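Local coordinates for calcium binding protein (PDB 5FX0) that probably binds calcium as a whole protein and is represented here by its dynein light chain-like domain, which pairs with a second copy of itself, at residues Val30-Lys35 against Ile88-Tyr92; Phe80-Leu86 against Ala99-Pro103; Val70-Gly74 against Gly93-Cys97. The contacts are given in a common frame with arbitrary orientation. Numbering follows the deposited sequence.

Overall arrangement
The three contacts tie together one dynein light chain-like domain, an antiparallel sheet with two helices packed on it. Contact 1 sets helix 24-40 on strand 87-92. Contact 3 pairs strands 67-72 and 95-101, and contact 2 joins the loop before strand 87-92 to the end of strand 95-101. The centres of contacts 1 and 3 lie about 10 Å apart, those of 1 and 2 about 17 Å, and those of 2 and 3 about 19 Å. Along the chain the segments run 30-35, 70-74, 80-86, 88-92, 93-97, 99-103, so the contacts interlock. Contact 1 lies in the core of one chain. Contacts 2 and 3 reach the second subunit, and contact 3 carries the sheet across the interface.

Contact 1: residues Val30-Lys35 against Ile88-Tyr92; sequences VTEKFK and IQFRY
This is a helix-on-sheet contact in the core of the dynein light chain fold. Residues 30-35 are a middle part of helix 24-40, and residues 88-92 are an extended part of strand 87-92. The axes of these two segments approach to 10.1 Å and cross at -36°, with both running in broadly the same direction. The nearest CA pairs are Val30-Ile88, Thr31-Phe90 and Lys35-Tyr92, at 8.6, 7.9 and 7.5 Å. Ile88, Phe90 and Tyr92 point toward the helix, as alternate residues of a strand do. Phe90 (chi1 p) fills the centre. Its edge meets the face of the Phe34 ring (chi1 t) in a T-shaped pair, with centroids 5.2 Å apart and planes at 90°. A CH-pi contact covers one Phe90 face: Thr31 CG2 lies 3.8 Å from the ring centroid, almost on the normal. Thr31 OG1 bonds back to the carbonyl of Gln27 in its own helix. Val30 CG1 touches Ile88 CG2 at 4.0 Å. Helix 48-63 borders the same core, where Met55 packs on Val30 and Val51 on Phe34. At the far end Phe34 CE2 lies 3.9 Å from Tyr92 CB, and Lys35 CG lies 3.6 Å from Tyr92 OH.

Contact 2: residues Phe80-Leu86 against Ala99-Pro103; sequences FSHEPFL and AWRTP
An aromatic cluster of Phe80, Phe85 and Trp100 joins an irregular loop to the end of a strand. In this dynein light chain-like domain, residues 80-86 link strands 75-79 and 87-92, and residues 99-101 end strand 95-101. The loop turns back through an ST turn, in which Glu83 N donates to Ser81 OG at 3.0 Å. Phe80 (chi1 t) and Phe85 (chi1 p) both point toward the strand. Trp100 (chi1 p) meets both rings obliquely. Its five-membered ring is 5.2 Å from the Phe80 ring, centroid to centroid, with planes at 36°. The Phe85 ring is 5.6 Å away, with planes at 68°. Phe85 CE2 reaches Trp100 CB at 3.6 Å. Phe80 CZ comes to 3.1 Å from Thr102 OG1 and 3.7 Å from Pro103 CD. This region also meets the second subunit: Gln68 of that chain packs on Phe80 and Trp100. The backbones join where Arg101 N donates to Leu86 O at 2.9 Å, and the two CA atoms are 5.5 Å apart. The Arg101 guanidinium is held by the Tyr63 carbonyl through NH2. Leu86 CD1 lies over one guanidinium face, 3.5 Å from Arg101 NH1.

Contact 3: residues Val70-Gly74 against Gly93-Cys97; sequences VILTG and GRHIC
Val70 is extended, and its O accepts a CA-H...O contact from Cys97 CA at 3.6 Å. Ile71 forms a non-hydrogen-bonded pair with Cys97, with CA atoms 4.6 Å apart. Both side chains point to the sheet face that meets Phe34 of helix 24-40. Ile71 CA lies 3.2 Å from Ile96 O. Leu72 is a hydrogen-bonded partner of Ile96: Leu72 N donates to Ile96 O at 2.9 Å, and Ile96 N to Leu72 O at 2.8 Å. Their side chains share the other face, with Leu72 CG 4.1 Å from Ile96 CB. This antiparallel pairing joins strands 67-72 and 95-101 of the dynein light chain fold; the axes of the short segments 70-72 and 95-97 come within 4.7 Å, and their directions lie at 158°. Residues 70-74 also pair antiparallel with a strand of the second subunit, so the sheet continues across the dimer interface. At Thr73 the chain turns a corner, and Thr73 CG2 lies 3.5 Å from Arg94 O. At Gly74 (phi 127°, psi -153°) a CB would jam against Thr73 O, which calls for glycine; Gly74 O lies 3.4 Å from Ile96 CD1.

Contact 1: residues Val30-Lys35 against Ile88-Tyr92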
loop_
_atom_site.group_PDB
_atom_site.type_symbol
_atom_site.label_atom_id
_atom_site.label_comp_id
_atom_site.label_asym_id
_atom_site.label_seq_id
_atom_site.Cartn_x
_atom_site.Cartn_y
_atom_site.Cartn_z
ATOM N N VAL A 30 16.041 1.808 9.049
ATOM C CA VAL A 30 15.113 1.644 7.947
ATOM C C VAL A 30 15.137 2.857 7.015
ATOM O O VAL A 30 15.195 2.692 5.787
ATOM C CB VAL A 30 13.684 1.396 8.462
ATOM C CG1 VAL A 30 12.657 1.457 7.347
ATOM C CG2 VAL A 30 13.610 0.041 9.150
ATOM N N THR A 31 15.101 4.068 7.575
ATOM C CA THR A 31 15.104 5.270 6.732
ATOM C C THR A 31 16.458 5.507 6.023
ATOM O O THR A 31 16.463 5.847 4.858
ATOM C CB THR A 31 14.657 6.525 7.490
ATOM O OG1 THR A 31 15.485 6.710 8.621
ATOM C CG2 THR A 31 13.210 6.421 7.945
ATOM N N GLU A 32 17.590 5.274 6.684
ATOM C CA GLU A 32 18.906 5.402 6.006
ATOM C C GLU A 32 19.054 4.399 4.850
ATOM O O GLU A 32 19.517 4.754 3.764
ATOM C CB GLU A 32 20.080 5.234 6.968
ATOM C CG GLU A 32 20.124 6.196 8.159
ATOM C CD GLU A 32 20.391 7.655 7.819
ATOM O OE1 GLU A 32 20.598 8.014 6.632
ATOM O OE2 GLU A 32 20.398 8.461 8.781
ATOM N N LYS A 33 18.616 3.163 5.081
ATOM C CA LYS A 33 18.526 2.150 4.023
ATOM C C LYS A 33 17.674 2.608 2.836
ATOM O O LYS A 33 18.099 2.492 1.678
ATOM C CB LYS A 33 17.989 0.817 4.572
ATOM C CG LYS A 33 17.998 -0.331 3.576
ATOM C CD LYS A 33 19.406 -0.842 3.346
ATOM C CE LYS A 33 19.512 -1.794 2.154
ATOM N NZ LYS A 33 20.850 -1.655 1.503
ATOM N N PHE A 34 16.485 3.141 3.104
ATOM C CA PHE A 34 15.661 3.640 2.008
ATOM C C PHE A 34 16.374 4.742 1.206
ATOM O O PHE A 34 16.305 4.765 -0.022
ATOM C CB PHE A 34 14.335 4.164 2.512
ATOM C CG PHE A 34 13.357 4.473 1.422
ATOM C CD1 PHE A 34 12.637 3.465 0.830
ATOM C CD2 PHE A 34 13.170 5.763 0.983
ATOM C CE1 PHE A 34 11.719 3.731 -0.172
ATOM C CE2 PHE A 34 12.239 6.046 -0.010
ATOM C CZ PHE A 34 11.512 5.026 -0.584
ATOM N N LYS A 35 17.011 5.659 1.928
ATOM C CA LYS A 35 17.801 6.758 1.353
ATOM C C LYS A 35 18.849 6.218 0.359
ATOM O O LYS A 35 18.955 6.698 -0.760
ATOM C CB LYS A 35 18.495 7.525 2.484
ATOM C CG LYS A 35 18.719 9.005 2.272
ATOM C CD LYS A 35 19.231 9.649 3.567
ATOM C CE LYS A 35 19.469 11.148 3.436
ATOM N NZ LYS A 35 20.729 11.460 2.709
ATOM N N ILE A 88 6.092 1.389 9.673
ATOM C CA ILE A 88 6.715 2.677 9.465
ATOM C C ILE A 88 6.167 3.248 8.159
ATOM O O ILE A 88 5.900 2.508 7.189
ATOM C CB ILE A 88 8.238 2.564 9.517
ATOM C CG1 ILE A 88 8.896 3.927 9.597
ATOM C CG2 ILE A 88 8.812 1.761 8.352
ATOM C CD1 ILE A 88 10.349 3.816 9.998
ATOM N N GLN A 89 5.924 4.551 8.191
ATOM C CA GLN A 89 5.452 5.328 7.061
ATOM C C GLN A 89 6.271 6.588 7.071
ATOM O O GLN A 89 6.339 7.268 8.073
ATOM C CB GLN A 89 4.004 5.677 7.222
ATOM C CG GLN A 89 3.128 4.464 7.405
ATOM C CD GLN A 89 1.741 4.867 7.787
ATOM O OE1 GLN A 89 1.180 5.812 7.239
ATOM N NE2 GLN A 89 1.187 4.178 8.756
ATOM N N PHE A 90 6.928 6.874 5.969
ATOM C CA PHE A 90 7.729 8.071 5.878
ATOM C C PHE A 90 7.819 8.567 4.453
ATOM O O PHE A 90 7.511 7.849 3.520
ATOM C CB PHE A 90 9.109 7.840 6.497
ATOM C CG PHE A 90 9.921 6.801 5.811
ATOM C CD1 PHE A 90 9.751 5.482 6.113
ATOM C CD2 PHE A 90 10.875 7.152 4.868
ATOM C CE1 PHE A 90 10.500 4.500 5.478
ATOM C CE2 PHE A 90 11.630 6.181 4.217
ATOM C CZ PHE A 90 11.450 4.854 4.538
ATOM N N ARG A 91 8.209 9.816 4.319
ATOM C CA ARG A 91 8.346 10.466 3.033
ATOM C C ARG A 91 9.835 10.744 2.806
ATOM O O ARG A 91 10.557 11.178 3.709
ATOM C CB ARG A 91 7.524 11.750 3.024
ATOM C CG ARG A 91 7.718 12.658 1.809
ATOM C CD ARG A 91 6.733 13.828 1.772
ATOM N NE ARG A 91 5.375 13.347 1.481
ATOM C CZ ARG A 91 4.409 13.089 2.378
ATOM N NH1 ARG A 91 4.581 13.287 3.681
ATOM N NH2 ARG A 91 3.237 12.619 1.956
ATOM N N TYR A 92 10.293 10.458 1.603
ATOM C CA TYR A 92 11.599 10.902 1.148
ATOM C C TYR A 92 11.413 11.551 -0.214
ATOM O O TYR A 92 11.184 10.878 -1.203
ATOM C CB TYR A 92 12.559 9.749 1.068
ATOM C CG TYR A 92 13.961 10.185 0.706
ATOM C CD1 TYR A 92 14.637 11.149 1.464
ATOM C CD2 TYR A 92 14.615 9.639 -0.391
ATOM C CE1 TYR A 92 15.914 11.549 1.130
ATOM C CE2 TYR A 92 15.893 10.034 -0.723
ATOM C CZ TYR A 92 16.532 10.985 0.032
ATOM O OH TYR A 92 17.792 11.359 -0.310
#

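Contact 2: residues Phe80-Leu86 against Ala99-Pro103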
loop_
_atom_site.group_PDB
_atom_site.type_symbol
_atom_site.label_atom_id
_atom_site.label_comp_id
_atom_site.label_asym_id
_atom_site.label_seq_id
_atom_site.Cartn_x
_atom_site.Cartn_y
_atom_site.Cartn_z
ATOM N N PHE A 80 -4.400 -2.924 8.071
ATOM C CA PHE A 80 -3.933 -4.308 8.233
ATOM C C PHE A 80 -4.505 -4.922 9.518
ATOM O O PHE A 80 -5.080 -6.010 9.481
ATOM C CB PHE A 80 -2.394 -4.358 8.241
ATOM C CG PHE A 80 -1.804 -5.608 8.881
ATOM C CD1 PHE A 80 -2.297 -6.889 8.595
ATOM C CD2 PHE A 80 -0.730 -5.503 9.758
ATOM C CE1 PHE A 80 -1.744 -8.018 9.187
ATOM C CE2 PHE A 80 -0.171 -6.629 10.347
ATOM C CZ PHE A 80 -0.678 -7.885 10.062
ATOM N N SER A 81 -4.315 -4.247 10.653
ATOM C CA SER A 81 -4.666 -4.813 11.958
ATOM C C SER A 81 -5.026 -3.759 13.006
ATOM O O SER A 81 -4.482 -2.649 13.013
ATOM C CB SER A 81 -3.503 -5.665 12.481
ATOM O OG SER A 81 -3.940 -6.539 13.502
ATOM N N HIS A 82 -5.960 -4.137 13.878
ATOM C CA HIS A 82 -6.228 -3.426 15.123
ATOM C C HIS A 82 -5.152 -3.780 16.146
ATOM O O HIS A 82 -4.873 -2.996 17.049
ATOM C CB HIS A 82 -7.603 -3.808 15.683
ATOM C CG HIS A 82 -8.740 -3.524 14.750
ATOM N ND1 HIS A 82 -9.080 -2.248 14.354
ATOM C CD2 HIS A 82 -9.617 -4.357 14.139
ATOM C CE1 HIS A 82 -10.114 -2.306 13.536
ATOM N NE2 HIS A 82 -10.459 -3.574 13.388
ATOM N N GLU A 83 -4.549 -4.960 15.992
ATOM C CA GLU A 83 -3.472 -5.417 16.876
ATOM C C GLU A 83 -2.220 -4.542 16.718
ATOM O O GLU A 83 -2.045 -3.875 15.689
ATOM C CB GLU A 83 -3.068 -6.877 16.577
ATOM C CG GLU A 83 -4.182 -7.920 16.605
ATOM C CD GLU A 83 -4.784 -8.099 17.983
ATOM O OE1 GLU A 83 -4.026 -8.385 18.934
ATOM O OE2 GLU A 83 -6.017 -7.963 18.116
ATOM N N PRO A 84 -1.341 -4.544 17.735
ATOM C CA PRO A 84 -0.015 -3.972 17.487
ATOM C C PRO A 84 0.731 -4.742 16.388
ATOM O O PRO A 84 0.668 -5.967 16.341
ATOM C CB PRO A 84 0.705 -4.118 18.842
ATOM C CG PRO A 84 -0.100 -5.101 19.626
ATOM C CD PRO A 84 -1.512 -4.978 19.135
ATOM N N PHE A 85 1.377 -4.012 15.485
ATOM C CA PHE A 85 2.373 -4.584 14.570
ATOM C C PHE A 85 3.410 -3.524 14.286
ATOM O O PHE A 85 3.124 -2.324 14.392
ATOM C CB PHE A 85 1.733 -5.075 13.261
ATOM C CG PHE A 85 0.992 -3.999 12.497
ATOM C CD1 PHE A 85 -0.308 -3.662 12.836
ATOM C CD2 PHE A 85 1.594 -3.331 11.436
ATOM C CE1 PHE A 85 -1.001 -2.675 12.128
ATOM C CE2 PHE A 85 0.911 -2.346 10.721
ATOM C CZ PHE A 85 -0.390 -2.018 11.065
ATOM N N LEU A 86 4.610 -3.958 13.933
ATOM C CA LEU A 86 5.653 -3.029 13.507
ATOM C C LEU A 86 5.284 -2.453 12.144
ATOM O O LEU A 86 4.992 -3.194 11.202
ATOM C CB LEU A 86 7.002 -3.705 13.403
ATOM C CG LEU A 86 7.571 -4.289 14.685
ATOM C CD1 LEU A 86 8.886 -4.984 14.359
ATOM C CD2 LEU A 86 7.777 -3.204 15.730
ATOM N N ALA A 99 5.905 0.458 5.111
ATOM C CA ALA A 99 6.439 -0.885 5.390
ATOM C C ALA A 99 5.871 -1.365 6.703
ATOM O O ALA A 99 5.814 -0.619 7.660
ATOM C CB ALA A 99 7.974 -0.873 5.434
ATOM N N TRP A 100 5.440 -2.604 6.745
ATOM C CA TRP A 100 4.927 -3.168 7.967
ATOM C C TRP A 100 5.026 -4.680 7.962
ATOM O O TRP A 100 5.230 -5.314 6.927
ATOM C CB TRP A 100 3.494 -2.713 8.186
ATOM C CG TRP A 100 2.544 -3.309 7.241
ATOM C CD1 TRP A 100 1.793 -4.415 7.443
ATOM C CD2 TRP A 100 2.222 -2.837 5.935
ATOM N NE1 TRP A 100 1.028 -4.675 6.351
ATOM C CE2 TRP A 100 1.267 -3.719 5.404
ATOM C CE3 TRP A 100 2.638 -1.756 5.168
ATOM C CZ2 TRP A 100 0.719 -3.555 4.123
ATOM C CZ3 TRP A 100 2.097 -1.588 3.896
ATOM C CH2 TRP A 100 1.149 -2.480 3.387
ATOM N N ARG A 101 4.896 -5.254 9.137
ATOM C CA ARG A 101 5.179 -6.644 9.332
ATOM C C ARG A 101 3.906 -7.349 9.722
ATOM O O ARG A 101 3.086 -6.797 10.450
ATOM C CB ARG A 101 6.231 -6.806 10.409
ATOM C CG ARG A 101 6.897 -8.173 10.364
ATOM C CD ARG A 101 6.990 -8.846 11.721
ATOM N NE ARG A 101 8.363 -8.831 12.209
ATOM C CZ ARG A 101 8.740 -8.615 13.467
ATOM N NH1 ARG A 101 7.860 -8.347 14.442
ATOM N NH2 ARG A 101 10.038 -8.655 13.749
ATOM N N THR A 102 3.748 -8.568 9.225
ATOM C CA THR A 102 2.558 -9.381 9.483
ATOM C C THR A 102 2.995 -10.743 10.067
ATOM O O THR A 102 4.070 -11.244 9.698
ATOM C CB THR A 102 1.721 -9.520 8.182
ATOM O OG1 THR A 102 0.526 -10.270 8.434
ATOM C CG2 THR A 102 2.524 -10.178 7.032
ATOM N N PRO A 103 2.182 -11.338 10.987
ATOM C CA PRO A 103 2.578 -12.634 11.593
ATOM C C PRO A 103 2.673 -13.781 10.585
ATOM O O PRO A 103 3.228 -14.822 10.909
ATOM C CB PRO A 103 1.456 -12.908 12.611
ATOM C CG PRO A 103 0.284 -12.143 12.102
ATOM C CD PRO A 103 0.868 -10.892 11.506
#

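Contact 3: residues Val70-Gly74 against Gly93-Cys97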
loop_
_atom_site.group_PDB
_atom_site.type_symbol
_atom_site.label_atom_id
_atom_site.label_comp_id
_atom_site.label_asym_id
_atom_site.label_seq_id
_atom_site.Cartn_x
_atom_site.Cartn_y
_atom_site.Cartn_z
ATOM N N VAL A 70 5.287 -0.880 0.377
ATOM C CA VAL A 70 4.594 -0.182 -0.682
ATOM C C VAL A 70 5.255 1.182 -0.801
ATOM O O VAL A 70 5.487 1.855 0.205
ATOM C CB VAL A 70 3.087 -0.034 -0.374
ATOM C CG1 VAL A 70 2.381 0.826 -1.417
ATOM C CG2 VAL A 70 2.415 -1.387 -0.327
ATOM N N ILE A 71 5.567 1.585 -2.027
ATOM C CA ILE A 71 6.084 2.906 -2.301
ATOM C C ILE A 71 5.060 3.598 -3.151
ATOM O O ILE A 71 4.504 2.997 -4.079
ATOM C CB ILE A 71 7.438 2.863 -3.011
ATOM C CG1 ILE A 71 8.439 2.072 -2.177
ATOM C CG2 ILE A 71 7.994 4.265 -3.221
ATOM C CD1 ILE A 71 9.773 1.914 -2.876
ATOM N N LEU A 72 4.801 4.860 -2.841
ATOM C CA LEU A 72 3.870 5.617 -3.627
ATOM C C LEU A 72 4.145 7.090 -3.638
ATOM O O LEU A 72 5.007 7.577 -2.944
ATOM C CB LEU A 72 2.453 5.360 -3.155
ATOM C CG LEU A 72 2.146 5.794 -1.732
ATOM C CD1 LEU A 72 0.933 6.702 -1.712
ATOM C CD2 LEU A 72 1.907 4.558 -0.890
ATOM N N THR A 73 3.417 7.768 -4.504
ATOM C CA THR A 73 3.319 9.208 -4.561
ATOM C C THR A 73 1.820 9.424 -4.579
ATOM O O THR A 73 1.109 8.753 -5.327
ATOM C CB THR A 73 3.945 9.763 -5.862
ATOM O OG1 THR A 73 3.072 9.501 -6.968
ATOM C CG2 THR A 73 5.261 9.086 -6.127
ATOM N N GLY A 74 1.338 10.333 -3.764
ATOM C CA GLY A 74 -0.075 10.657 -3.734
ATOM C C GLY A 74 -0.536 10.528 -2.315
ATOM O O GLY A 74 0.256 10.685 -1.399
ATOM N N GLY A 93 11.436 12.874 -0.233
ATOM C CA GLY A 93 11.080 13.645 -1.415
ATOM C C GLY A 93 9.665 13.394 -1.882
ATOM O O GLY A 93 8.700 13.600 -1.142
ATOM N N ARG A 94 9.547 12.931 -3.115
ATOM C CA ARG A 94 8.246 12.621 -3.709
ATOM C C ARG A 94 7.703 11.238 -3.349
ATOM O O ARG A 94 6.506 10.975 -3.512
ATOM C CB ARG A 94 8.304 12.783 -5.239
ATOM C CG ARG A 94 9.132 11.783 -6.025
ATOM C CD ARG A 94 8.930 12.012 -7.529
ATOM N NE ARG A 94 9.575 10.980 -8.333
ATOM C CZ ARG A 94 10.892 10.888 -8.572
ATOM N NH1 ARG A 94 11.761 11.781 -8.087
ATOM N NH2 ARG A 94 11.349 9.881 -9.314
ATOM N N HIS A 95 8.580 10.353 -2.900
ATOM C CA HIS A 95 8.194 8.998 -2.544
ATOM C C HIS A 95 7.796 8.840 -1.081
ATOM O O HIS A 95 8.413 9.422 -0.193
ATOM C CB HIS A 95 9.331 8.060 -2.873
ATOM C CG HIS A 95 9.659 8.053 -4.323
ATOM N ND1 HIS A 95 8.748 7.660 -5.281
ATOM C CD2 HIS A 95 10.771 8.434 -4.989
ATOM C CE1 HIS A 95 9.294 7.774 -6.474
ATOM N NE2 HIS A 95 10.518 8.247 -6.323
ATOM N N ILE A 96 6.750 8.049 -0.869
ATOM C CA ILE A 96 6.251 7.682 0.451
ATOM C C ILE A 96 6.521 6.200 0.537
ATOM O O ILE A 96 6.151 5.465 -0.365
ATOM C CB ILE A 96 4.733 7.957 0.605
ATOM C CG1 ILE A 96 4.461 9.475 0.649
ATOM C CG2 ILE A 96 4.166 7.267 1.852
ATOM C CD1 ILE A 96 3.029 9.867 0.319
ATOM N N CYS A 97 7.173 5.773 1.614
ATOM C CA CYS A 97 7.371 4.366 1.899
ATOM C C CYS A 97 6.462 3.908 3.041
ATOM O O CYS A 97 6.515 4.453 4.120
ATOM C CB CYS A 97 8.833 4.103 2.243
ATOM S SG CYS A 97 9.154 2.376 2.615
#